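Local coordinates for protein pectate lyase (Bacillus subtilis, PDB 5AMV) that cleaves polygalacturonate, the alpha-1,4-linked backbone of pectate, by calcium-dependent elimination, giving oligosaccharides with unsaturated non-reducing ends, at residues 243-249 with 273-279; 295-299 with 326-330. All blocks are in the same frame, centred on the assembly; numbering follows the deposited sequence.

Contact 1: 243-249 with 273-279. With ADA (alpha-D-galactopyranuronic acid), chain B; ADA (alpha-D-galactopyranuronic acid), chain C.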
loop_
_atom_site.group_PDB
_atom_site.type_symbol
_atom_site.label_atom_id
_atom_site.label_comp_id
_atom_site.label_asym_id
_atom_site.label_seq_id
_atom_site.Cartn_x
_atom_site.Cartn_y
_atom_site.Cartn_z
ATOM N N HIS A 243 -0.471 -9.084 -4.465
ATOM C CA HIS A 243 -1.045 -10.428 -4.356
ATOM C C HIS A 243 -0.991 -11.034 -2.970
ATOM O O HIS A 243 -0.057 -10.760 -2.221
ATOM C CB HIS A 243 -0.603 -11.408 -5.446
ATOM C CG HIS A 243 0.835 -11.801 -5.389
ATOM N ND1 HIS A 243 1.261 -12.925 -4.714
ATOM C CD2 HIS A 243 1.934 -11.290 -5.992
ATOM C CE1 HIS A 243 2.568 -13.062 -4.855
ATOM N NE2 HIS A 243 3.000 -12.093 -5.644
ATOM N N ASP A 244 -2.026 -11.808 -2.647
ATOM C CA ASP A 244 -2.068 -12.624 -1.400
ATOM C C ASP A 244 -1.859 -11.711 -0.190
ATOM O O ASP A 244 -0.835 -11.762 0.518
ATOM C CB ASP A 244 -1.026 -13.759 -1.486
ATOM C CG ASP A 244 -1.317 -14.664 -2.638
ATOM O OD1 ASP A 244 -2.379 -15.329 -2.645
ATOM O OD2 ASP A 244 -0.536 -14.639 -3.598
ATOM N N HIS A 245 -2.853 -10.838 0.025
ATOM C CA HIS A 245 -2.780 -9.837 1.083
ATOM C C HIS A 245 -4.217 -9.350 1.365
ATOM O O HIS A 245 -5.083 -9.436 0.478
ATOM C CB HIS A 245 -1.852 -8.676 0.627
ATOM C CG HIS A 245 -1.736 -7.572 1.635
ATOM N ND1 HIS A 245 -0.752 -7.532 2.604
ATOM C CD2 HIS A 245 -2.529 -6.499 1.865
ATOM C CE1 HIS A 245 -0.932 -6.474 3.372
ATOM N NE2 HIS A 245 -2.002 -5.827 2.952
ATOM N N ASP A 246 -4.490 -8.902 2.589
ATOM C CA ASP A 246 -5.836 -8.474 2.952
ATOM C C ASP A 246 -6.132 -7.036 2.498
ATOM O O ASP A 246 -6.760 -6.851 1.467
ATOM C CB ASP A 246 -6.007 -8.747 4.464
ATOM C CG ASP A 246 -7.407 -8.417 4.992
ATOM O OD1 ASP A 246 -8.250 -7.876 4.281
ATOM O OD2 ASP A 246 -7.587 -8.648 6.208
ATOM N N LYS A 247 -5.613 -6.024 3.209
ATOM C CA LYS A 247 -5.915 -4.608 2.904
ATOM C C LYS A 247 -4.836 -3.963 2.046
ATOM O O LYS A 247 -3.734 -3.653 2.518
ATOM C CB LYS A 247 -6.053 -3.866 4.219
ATOM C CG LYS A 247 -7.288 -4.383 5.012
ATOM C CD LYS A 247 -7.458 -3.692 6.363
ATOM C CE LYS A 247 -6.737 -4.380 7.481
ATOM N NZ LYS A 247 -7.501 -4.105 8.770
ATOM N N SER A 248 -5.133 -3.770 0.770
ATOM C CA SER A 248 -4.058 -3.332 -0.140
ATOM C C SER A 248 -3.645 -1.873 -0.060
ATOM O O SER A 248 -2.477 -1.562 0.151
ATOM C CB SER A 248 -4.466 -3.592 -1.573
ATOM O OG SER A 248 -3.497 -3.081 -2.462
ATOM N N SER A 249 -4.599 -0.973 -0.300
ATOM C CA SER A 249 -4.285 0.411 -0.590
ATOM C C SER A 249 -5.349 1.300 0.019
ATOM O O SER A 249 -6.468 1.354 -0.494
ATOM C CB SER A 249 -4.234 0.640 -2.115
ATOM O OG SER A 249 -3.205 -0.155 -2.718
ATOM N N TYR A 273 -4.205 -7.106 -9.155
ATOM C CA TYR A 273 -4.577 -7.444 -7.761
ATOM C C TYR A 273 -5.090 -8.864 -7.787
ATOM O O TYR A 273 -6.176 -9.123 -8.305
ATOM C CB TYR A 273 -5.679 -6.505 -7.216
ATOM C CG TYR A 273 -5.324 -5.016 -7.268
ATOM C CD1 TYR A 273 -5.514 -4.270 -8.429
ATOM C CD2 TYR A 273 -4.809 -4.358 -6.137
ATOM C CE1 TYR A 273 -5.194 -2.915 -8.484
ATOM C CE2 TYR A 273 -4.538 -2.999 -6.164
ATOM C CZ TYR A 273 -4.688 -2.303 -7.346
ATOM O OH TYR A 273 -4.384 -0.971 -7.444
ATOM N N LYS A 274 -4.314 -9.788 -7.229
ATOM C CA LYS A 274 -4.685 -11.204 -7.256
ATOM C C LYS A 274 -4.757 -11.727 -5.818
ATOM O O LYS A 274 -3.825 -11.570 -5.028
ATOM C CB LYS A 274 -3.659 -12.004 -8.026
ATOM C CG LYS A 274 -4.021 -13.531 -8.015
ATOM C CD LYS A 274 -3.173 -14.300 -8.987
ATOM C CE LYS A 274 -3.562 -15.752 -8.926
ATOM N NZ LYS A 274 -2.881 -16.639 -9.932
ATOM N N ASN A 275 -5.903 -12.274 -5.442
ATOM C CA ASN A 275 -6.081 -12.708 -4.046
ATOM C C ASN A 275 -5.765 -11.576 -3.058
ATOM O O ASN A 275 -5.041 -11.743 -2.075
ATOM C CB ASN A 275 -5.295 -13.995 -3.740
ATOM C CG ASN A 275 -5.655 -15.110 -4.658
ATOM O OD1 ASN A 275 -6.819 -15.285 -5.010
ATOM N ND2 ASN A 275 -4.676 -15.951 -4.973
ATOM N N ILE A 276 -6.405 -10.438 -3.348
ATOM C CA ILE A 276 -6.451 -9.302 -2.472
ATOM C C ILE A 276 -7.874 -9.234 -1.928
ATOM O O ILE A 276 -8.860 -9.397 -2.661
ATOM C CB ILE A 276 -6.130 -8.027 -3.270
ATOM C CG1 ILE A 276 -4.666 -8.048 -3.808
ATOM C CG2 ILE A 276 -6.348 -6.738 -2.398
ATOM C CD1 ILE A 276 -3.608 -8.139 -2.647
ATOM N N VAL A 277 -7.996 -9.082 -0.611
ATOM C CA VAL A 277 -9.316 -9.114 0.021
ATOM C C VAL A 277 -10.079 -7.817 -0.235
ATOM O O VAL A 277 -11.256 -7.863 -0.625
ATOM C CB VAL A 277 -9.262 -9.395 1.568
ATOM C CG1 VAL A 277 -10.632 -9.322 2.159
ATOM C CG2 VAL A 277 -8.653 -10.759 1.838
ATOM N N GLN A 278 -9.457 -6.691 0.083
ATOM C CA GLN A 278 -10.203 -5.437 0.107
ATOM C C GLN A 278 -9.292 -4.226 -0.033
ATOM O O GLN A 278 -8.067 -4.344 -0.050
ATOM C CB GLN A 278 -10.978 -5.371 1.431
ATOM C CG GLN A 278 -10.064 -5.350 2.665
ATOM C CD GLN A 278 -10.860 -5.378 3.955
ATOM O OE1 GLN A 278 -11.833 -4.625 4.095
ATOM N NE2 GLN A 278 -10.447 -6.211 4.911
ATOM N N ARG A 279 -9.917 -3.043 -0.172
ATOM C CA ARG A 279 -9.185 -1.762 -0.289
ATOM C C ARG A 279 -8.265 -1.718 -1.487
ATOM O O ARG A 279 -7.046 -1.682 -1.347
ATOM C CB ARG A 279 -8.417 -1.393 1.010
ATOM C CG ARG A 279 -9.325 -1.487 2.235
ATOM C CD ARG A 279 -8.597 -1.095 3.500
ATOM N NE ARG A 279 -9.500 -1.057 4.642
ATOM C CZ ARG A 279 -9.155 -0.653 5.870
ATOM N NH1 ARG A 279 -7.901 -0.267 6.134
ATOM N NH2 ARG A 279 -10.064 -0.625 6.838
HETATM C C1 ADA B . -12.512 -2.997 7.965
HETATM C C2 ADA B . -12.172 -2.519 9.387
HETATM C C3 ADA B . -13.258 -1.570 9.903
HETATM C C4 ADA B . -13.437 -0.384 8.970
HETATM C C5 ADA B . -13.776 -0.900 7.576
HETATM C C6 ADA B . -13.693 0.274 6.626
HETATM O O2 ADA B . -12.182 -3.673 10.240
HETATM O O3 ADA B . -12.887 -1.060 11.192
HETATM O O4 ADA B . -12.183 0.325 8.905
HETATM O O5 ADA B . -12.794 -1.876 7.124
HETATM O O6B ADA B . -12.884 0.176 5.663
HETATM O O6A ADA B . -14.397 1.317 6.826
HETATM C C1 ADA C . -16.482 -5.879 8.002
HETATM C C2 ADA C . -16.519 -4.437 7.492
HETATM C C3 ADA C . -15.425 -4.239 6.425
HETATM C C4 ADA C . -14.052 -4.589 7.001
HETATM C C5 ADA C . -14.114 -6.022 7.570
HETATM C C6 ADA C . -12.805 -6.497 8.147
HETATM O O2 ADA C . -17.825 -4.120 6.973
HETATM O O3 ADA C . -15.478 -2.909 5.895
HETATM O O4 ADA C . -13.697 -3.620 8.002
HETATM O O5 ADA C . -15.183 -6.162 8.545
HETATM O O6B ADA C . -11.720 -6.354 7.500
HETATM O O6A ADA C . -12.870 -7.041 9.283
HETATM O O HOH W 1 -1.543 -15.921 -5.639
HETATM O O HOH W 2 -3.117 0.390 -5.445
#

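Contact 2: 295-299 with 326-330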
loop_
_atom_site.group_PDB
_atom_site.type_symbol
_atom_site.label_atom_id
_atom_site.label_comp_id
_atom_site.label_asym_id
_atom_site.label_seq_id
_atom_site.Cartn_x
_atom_site.Cartn_y
_atom_site.Cartn_z
ATOM N N TYR A 295 -8.304 -7.192 -11.619
ATOM C CA TYR A 295 -8.553 -7.732 -10.273
ATOM C C TYR A 295 -9.018 -9.158 -10.460
ATOM O O TYR A 295 -9.923 -9.443 -11.289
ATOM C CB TYR A 295 -9.667 -6.919 -9.533
ATOM C CG TYR A 295 -9.458 -5.413 -9.538
ATOM C CD1 TYR A 295 -9.717 -4.674 -10.687
ATOM C CD2 TYR A 295 -8.974 -4.750 -8.397
ATOM C CE1 TYR A 295 -9.520 -3.282 -10.719
ATOM C CE2 TYR A 295 -8.752 -3.347 -8.435
ATOM C CZ TYR A 295 -9.043 -2.651 -9.594
ATOM O OH TYR A 295 -8.853 -1.283 -9.696
ATOM N N GLU A 296 -8.448 -10.099 -9.685
ATOM C CA GLU A 296 -8.836 -11.516 -9.850
ATOM C C GLU A 296 -8.757 -12.204 -8.508
ATOM O O GLU A 296 -7.842 -11.948 -7.720
ATOM C CB GLU A 296 -7.938 -12.256 -10.851
ATOM C CG GLU A 296 -6.419 -12.008 -10.589
ATOM C CD GLU A 296 -5.522 -12.933 -11.408
ATOM O OE1 GLU A 296 -5.880 -14.113 -11.672
ATOM O OE2 GLU A 296 -4.415 -12.499 -11.724
ATOM N N GLY A 297 -9.726 -13.070 -8.244
ATOM C CA GLY A 297 -9.782 -13.774 -6.973
ATOM C C GLY A 297 -11.020 -14.596 -6.871
ATOM O O GLY A 297 -11.730 -14.789 -7.863
ATOM N N SER A 298 -11.280 -15.095 -5.673
ATOM C CA SER A 298 -12.409 -15.960 -5.430
ATOM C C SER A 298 -13.024 -15.577 -4.087
ATOM O O SER A 298 -12.306 -15.343 -3.106
ATOM C CB SER A 298 -11.932 -17.418 -5.336
ATOM O OG SER A 298 -12.977 -18.196 -4.760
ATOM N N THR A 299 -14.351 -15.528 -4.020
ATOM C CA THR A 299 -15.008 -15.202 -2.742
ATOM C C THR A 299 -14.964 -16.391 -1.813
ATOM O O THR A 299 -15.291 -16.257 -0.627
ATOM C CB THR A 299 -16.498 -14.833 -2.944
ATOM O OG1 THR A 299 -17.137 -15.919 -3.630
ATOM C CG2 THR A 299 -16.627 -13.532 -3.771
ATOM N N ASP A 326 -12.233 -10.253 -12.415
ATOM C CA ASP A 326 -12.626 -11.657 -12.561
ATOM C C ASP A 326 -12.723 -12.340 -11.197
ATOM O O ASP A 326 -11.715 -12.852 -10.635
ATOM C CB ASP A 326 -11.652 -12.398 -13.454
ATOM C CG ASP A 326 -11.835 -12.034 -14.954
ATOM O OD1 ASP A 326 -12.926 -11.560 -15.325
ATOM O OD2 ASP A 326 -10.878 -12.223 -15.704
ATOM N N VAL A 327 -13.948 -12.367 -10.680
ATOM C CA VAL A 327 -14.275 -13.012 -9.404
ATOM C C VAL A 327 -15.551 -13.823 -9.681
ATOM O O VAL A 327 -16.645 -13.289 -9.658
ATOM C CB VAL A 327 -14.476 -11.962 -8.263
ATOM C CG1 VAL A 327 -14.863 -12.643 -6.928
ATOM C CG2 VAL A 327 -13.161 -11.132 -8.072
ATOM N N PRO A 328 -15.390 -15.113 -9.945
ATOM C CA PRO A 328 -16.565 -15.920 -10.383
ATOM C C PRO A 328 -17.720 -15.806 -9.397
ATOM O O PRO A 328 -17.506 -15.850 -8.167
ATOM C CB PRO A 328 -15.993 -17.345 -10.410
ATOM C CG PRO A 328 -14.554 -17.113 -10.870
ATOM C CD PRO A 328 -14.116 -15.859 -10.106
ATOM N N GLY A 329 -18.922 -15.585 -9.913
ATOM C CA GLY A 329 -20.124 -15.615 -9.050
ATOM C C GLY A 329 -20.463 -14.313 -8.341
ATOM O O GLY A 329 -21.508 -14.231 -7.682
ATOM N N LEU A 330 -19.604 -13.299 -8.480
ATOM C CA LEU A 330 -19.832 -11.979 -7.883
ATOM C C LEU A 330 -20.929 -11.217 -8.626
ATOM O O LEU A 330 -21.042 -11.297 -9.852
ATOM C CB LEU A 330 -18.514 -11.165 -7.907
ATOM C CG LEU A 330 -18.447 -9.992 -6.933
ATOM C CD1 LEU A 330 -18.271 -10.427 -5.501
ATOM C CD2 LEU A 330 -17.334 -9.054 -7.356
HETATM O O HOH W 3 -15.379 -16.650 -6.613
HETATM O O HOH W 4 -18.836 -15.522 -5.684
#

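Contact 1: 243-249 with 273-279
Two successive coils of the chain run side by side here, each turning corners between strands, and stay in register from His243 beside Lys274 to Ser248 beside Arg279. Backbone hydrogen bonds follow the parallel pattern around the bend: Asp244 N to Lys274 O (3.0 Å), His245 N to Asn275 O (3.2 Å), Val277 N to His245 O (3.1 Å), Gln278 N to Asp246 O (3.0 Å), Ser248 N to Gln278 O (3.1 Å) and, past the last bridge, Ser249 N to Arg279 O (2.8 Å). Asn275 and Asp244 sit at equivalent corners, both with positive phi; Asn275 ND2 makes a weak bond to Asp244 OD1 (3.3 Å), and water 1 joins the same ND2 to Asp244 OD2, which also accepts from His243 ND1 (2.7 Å). Inside the coil, His245 CB meets Ile276 CD1 at 3.8 Å, while the imidazole is held by Asp203. Water 2 links Tyr273 OH to Ser249 OG. On the substrate side, Asp246 OD1 accepts from Gln278 NE2 (2.8 Å), its OD2 pairing with Lys218, and the same NE2 donates to O6B of the chain C galacturonate (2.9 Å). Lys247 CD lies over one face of the Arg279 guanidinium, whose NH2 binds O5 of the chain B sugar (3.0 Å). This is the corner of a parallel beta-helix carrying part of the pectate lyase cleft, with Arg279 the inferred catalytic residue.

Contact 2: 295-299 with 326-330
A single parallel bridge, Glu296 beside Asp326, ends the regular pairing of these segments, and its two backbone hydrogen bonds flank Glu296. Tyr295 O accepts from Asp326 N at 2.7 Å, and Asp326 O receives Gly297 N at 3.1 Å. The same Asp326 O also takes a CA-H...O contact from Glu296 CA (3.3 Å). Beyond the bridge the pattern lapses: Gly297 O meets Val327 CA at 3.5 Å in a second CA-H...O contact and lies 3.4 Å from Pro328 CD, because proline has no amide hydrogen to offer it. Water takes over where the chains separate. Pro328 O accepts from two waters; water 3 in turn accepts from Thr299 N (3.0 Å), and water 4 lies 2.7 Å from Thr299 OG1. The turn secures itself, Leu330 N donating to Val327 O at 3.2 Å to close a type II beta turn with Gly329 at its third position, where phi is positive; Asn353 also donates to Val327 O. Polar side-chain ends find partners outside the pair: Glu296 forms a salt bridge with Arg272, Asp326 OD2 a hydrogen bond with the Tyr294 hydroxyl, Tyr295 OH one with Trp310, and Ser298 OG one with the Ser300 backbone. Apolar contact is slight, Thr299 CG2 touching Val327 CG1 (3.7 Å) and Leu330 CD1 (3.9 Å). Here two adjacent coils of the right-handed parallel beta-helix, the fold of pectate lyases, leave the large sheet, strands 287-296 and 317-326 giving way to loops.

In the fold
From the N terminus the chain winds through the earlier coils before reaching 243-249. Contact 1 closes the excursion from there to 273-279, which takes in part of strand 266-274 and then strand 276-278; contact 2 opens only at 295-299 and closes at 326-330, after strand 317-326. The two loops are therefore in series, neither nested nor crossing. Strands 266-274 and 287-296 are neighbours in the large sheet, so the contacts meet directly: Tyr273 O and Glu296 N, 2.8 Å apart, and Asn275 N and Glu296 O, 3.0 Å apart, are probable hydrogen bonds, while the Tyr273 and Tyr295 rings lie almost parallel. Together they tie successive coils along the beta-helix, with contact 1 reaching the substrate.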